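Long-range contact in D-alanyl-D-alanine carboxypeptidase (Penicillin binding protein) family protein (Francisella tularensis subsp. tularensis, PDB 6OSU), which probably removes the terminal D-alanine from peptidoglycan precursor peptides, as a serine-type carboxypeptidase of the penicillin-binding protein family: residues F300-L305 and K319-A324. Numbering follows the deposited sequence.
Sequences FISVVL and KLLRYA
A324 sets its methyl squarely on the ring of F300: CB stands 3.5 Å from the ring centroid and 3° off the normal, a CH-pi contact over the middle of the face. F300 has CG anti to its carbonyl carbon (chi1 -81°), on the helix side of the strand; at the ring's far end CE2 lies 3.4 Å from A324 O. Two residues on, on the same face of the strand, S302 meets two leucines: its OG lies 3.5 Å from L321 CD2 and 3.6 Å from L320 CB. This buried hydroxyl is satisfied by a hydrogen bond with T42 OG1. L321 CD2 also touches S302 CB and lies 4.2 Å from F300 CB, spanning both residues. Farther on, V304 and L320 cross obliquely, CG2 to CD1 at 3.7 Å. F300, S302 and V304 thus form one face of the strand, packed on helix segment 319-324, which runs back at 152° to strand segment 300-305, their axes 8.7 Å apart. Strand 298-307 is central in the five-stranded antiparallel sheet of the beta-lactamase-like domain, between 39-44 and 288-295. Helix 310-327 covers one face, L320 reaching W40 and L321 reaching S291; on the other, I301 and V303 pack against helix 176-189.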
loop_
_atom_site.group_PDB
_atom_site.type_symbol
_atom_site.label_atom_id
_atom_site.label_comp_id
_atom_site.label_asym_id
_atom_site.label_seq_id
_atom_site.Cartn_x
_atom_site.Cartn_y
_atom_site.Cartn_z
ATOM N N PHE A 300 6.785 -2.141 -1.092
ATOM C CA PHE A 300 6.395 -1.045 -1.962
ATOM C C PHE A 300 4.906 -1.120 -2.260
ATOM O O PHE A 300 4.311 -2.201 -2.284
ATOM C CB PHE A 300 7.192 -1.052 -3.271
ATOM C CG PHE A 300 8.559 -0.448 -3.144
ATOM C CD1 PHE A 300 8.726 0.927 -3.185
ATOM C CD2 PHE A 300 9.675 -1.252 -2.973
ATOM C CE1 PHE A 300 9.982 1.491 -3.064
ATOM C CE2 PHE A 300 10.935 -0.697 -2.852
ATOM C CZ PHE A 300 11.091 0.677 -2.897
ATOM N N ILE A 301 4.311 0.045 -2.486
ATOM C CA ILE A 301 2.908 0.167 -2.855
ATOM C C ILE A 301 2.839 0.791 -4.241
ATOM O O ILE A 301 3.466 1.826 -4.495
ATOM C CB ILE A 301 2.135 1.005 -1.823
ATOM C CG1 ILE A 301 2.076 0.259 -0.488
ATOM C CG2 ILE A 301 0.739 1.341 -2.333
ATOM C CD1 ILE A 301 1.713 1.141 0.690
ATOM N N SER A 302 2.100 0.151 -5.139
ATOM C CA SER A 302 1.923 0.638 -6.497
ATOM C C SER A 302 0.441 0.774 -6.797
ATOM O O SER A 302 -0.359 -0.091 -6.429
ATOM C CB SER A 302 2.569 -0.297 -7.521
ATOM O OG SER A 302 3.921 0.053 -7.751
ATOM N N VAL A 303 0.089 1.872 -7.457
ATOM C CA VAL A 303 -1.250 2.098 -7.983
ATOM C C VAL A 303 -1.121 2.365 -9.473
ATOM O O VAL A 303 -0.319 3.208 -9.887
ATOM C CB VAL A 303 -1.951 3.274 -7.280
ATOM C CG1 VAL A 303 -3.339 3.467 -7.854
ATOM C CG2 VAL A 303 -2.014 3.035 -5.780
ATOM N N VAL A 304 -1.889 1.632 -10.276
ATOM C CA VAL A 304 -1.958 1.835 -11.716
ATOM C C VAL A 304 -3.417 2.068 -12.078
ATOM O O VAL A 304 -4.293 1.308 -11.651
ATOM C CB VAL A 304 -1.381 0.637 -12.495
ATOM C CG1 VAL A 304 -1.662 0.784 -13.968
ATOM C CG2 VAL A 304 0.116 0.522 -12.268
ATOM N N LEU A 305 -3.678 3.118 -12.852
ATOM C CA LEU A 305 -5.035 3.523 -13.185
ATOM C C LEU A 305 -5.191 3.656 -14.692
ATOM O O LEU A 305 -4.324 4.215 -15.371
ATOM C CB LEU A 305 -5.395 4.858 -12.516
ATOM C CG LEU A 305 -5.191 4.970 -11.001
ATOM C CD1 LEU A 305 -5.406 6.405 -10.544
ATOM C CD2 LEU A 305 -6.108 4.016 -10.240
ATOM N N LYS A 319 5.901 -4.501 -13.459
ATOM C CA LYS A 319 7.086 -3.756 -13.866
ATOM C C LYS A 319 7.464 -2.707 -12.826
ATOM O O LYS A 319 8.646 -2.544 -12.500
ATOM C CB LYS A 319 6.855 -3.106 -15.232
ATOM C CG LYS A 319 7.901 -2.067 -15.602
ATOM C CD LYS A 319 8.664 -2.450 -16.861
ATOM C CE LYS A 319 8.049 -1.815 -18.098
ATOM N NZ LYS A 319 8.717 -2.278 -19.344
ATOM N N LEU A 320 6.473 -1.993 -12.287
ATOM C CA LEU A 320 6.756 -0.972 -11.281
ATOM C C LEU A 320 7.283 -1.592 -9.993
ATOM O O LEU A 320 8.278 -1.121 -9.429
ATOM C CB LEU A 320 5.501 -0.147 -10.998
ATOM C CG LEU A 320 4.957 0.724 -12.128
ATOM C CD1 LEU A 320 3.659 1.379 -11.696
ATOM C CD2 LEU A 320 5.975 1.776 -12.541
ATOM N N LEU A 321 6.622 -2.645 -9.503
ATOM C CA LEU A 321 7.055 -3.273 -8.258
ATOM C C LEU A 321 8.446 -3.883 -8.397
ATOM O O LEU A 321 9.276 -3.765 -7.488
ATOM C CB LEU A 321 6.049 -4.339 -7.825
ATOM C CG LEU A 321 4.677 -3.820 -7.393
ATOM C CD1 LEU A 321 3.729 -4.978 -7.149
ATOM C CD2 LEU A 321 4.801 -2.950 -6.146
ATOM N N ARG A 322 8.716 -4.541 -9.526
ATOM C CA ARG A 322 10.039 -5.119 -9.751
ATOM C C ARG A 322 11.104 -4.034 -9.856
ATOM O O ARG A 322 12.219 -4.191 -9.345
ATOM C CB ARG A 322 10.017 -5.975 -11.015
ATOM C CG ARG A 322 11.314 -6.698 -11.315
ATOM C CD ARG A 322 11.275 -7.334 -12.699
ATOM N NE ARG A 322 9.911 -7.619 -13.143
ATOM C CZ ARG A 322 9.326 -7.043 -14.193
ATOM N NH1 ARG A 322 9.987 -6.153 -14.923
ATOM N NH2 ARG A 322 8.079 -7.364 -14.519
ATOM N N TYR A 323 10.772 -2.924 -10.518
ATOM C CA TYR A 323 11.713 -1.818 -10.660
ATOM C C TYR A 323 12.071 -1.216 -9.304
ATOM O O TYR A 323 13.247 -0.955 -9.023
ATOM C CB TYR A 323 11.113 -0.770 -11.598
ATOM C CG TYR A 323 11.784 0.582 -11.604
ATOM C CD1 TYR A 323 12.925 0.813 -12.362
ATOM C CD2 TYR A 323 11.251 1.644 -10.879
ATOM C CE1 TYR A 323 13.532 2.057 -12.381
ATOM C CE2 TYR A 323 11.848 2.890 -10.890
ATOM C CZ TYR A 323 12.988 3.091 -11.642
ATOM O OH TYR A 323 13.579 4.333 -11.654
ATOM N N ALA A 324 11.072 -1.009 -8.441
ATOM C CA ALA A 324 11.338 -0.421 -7.131
ATOM C C ALA A 324 12.091 -1.387 -6.223
ATOM O O ALA A 324 13.035 -0.988 -5.531
ATOM C CB ALA A 324 10.030 0.015 -6.473
#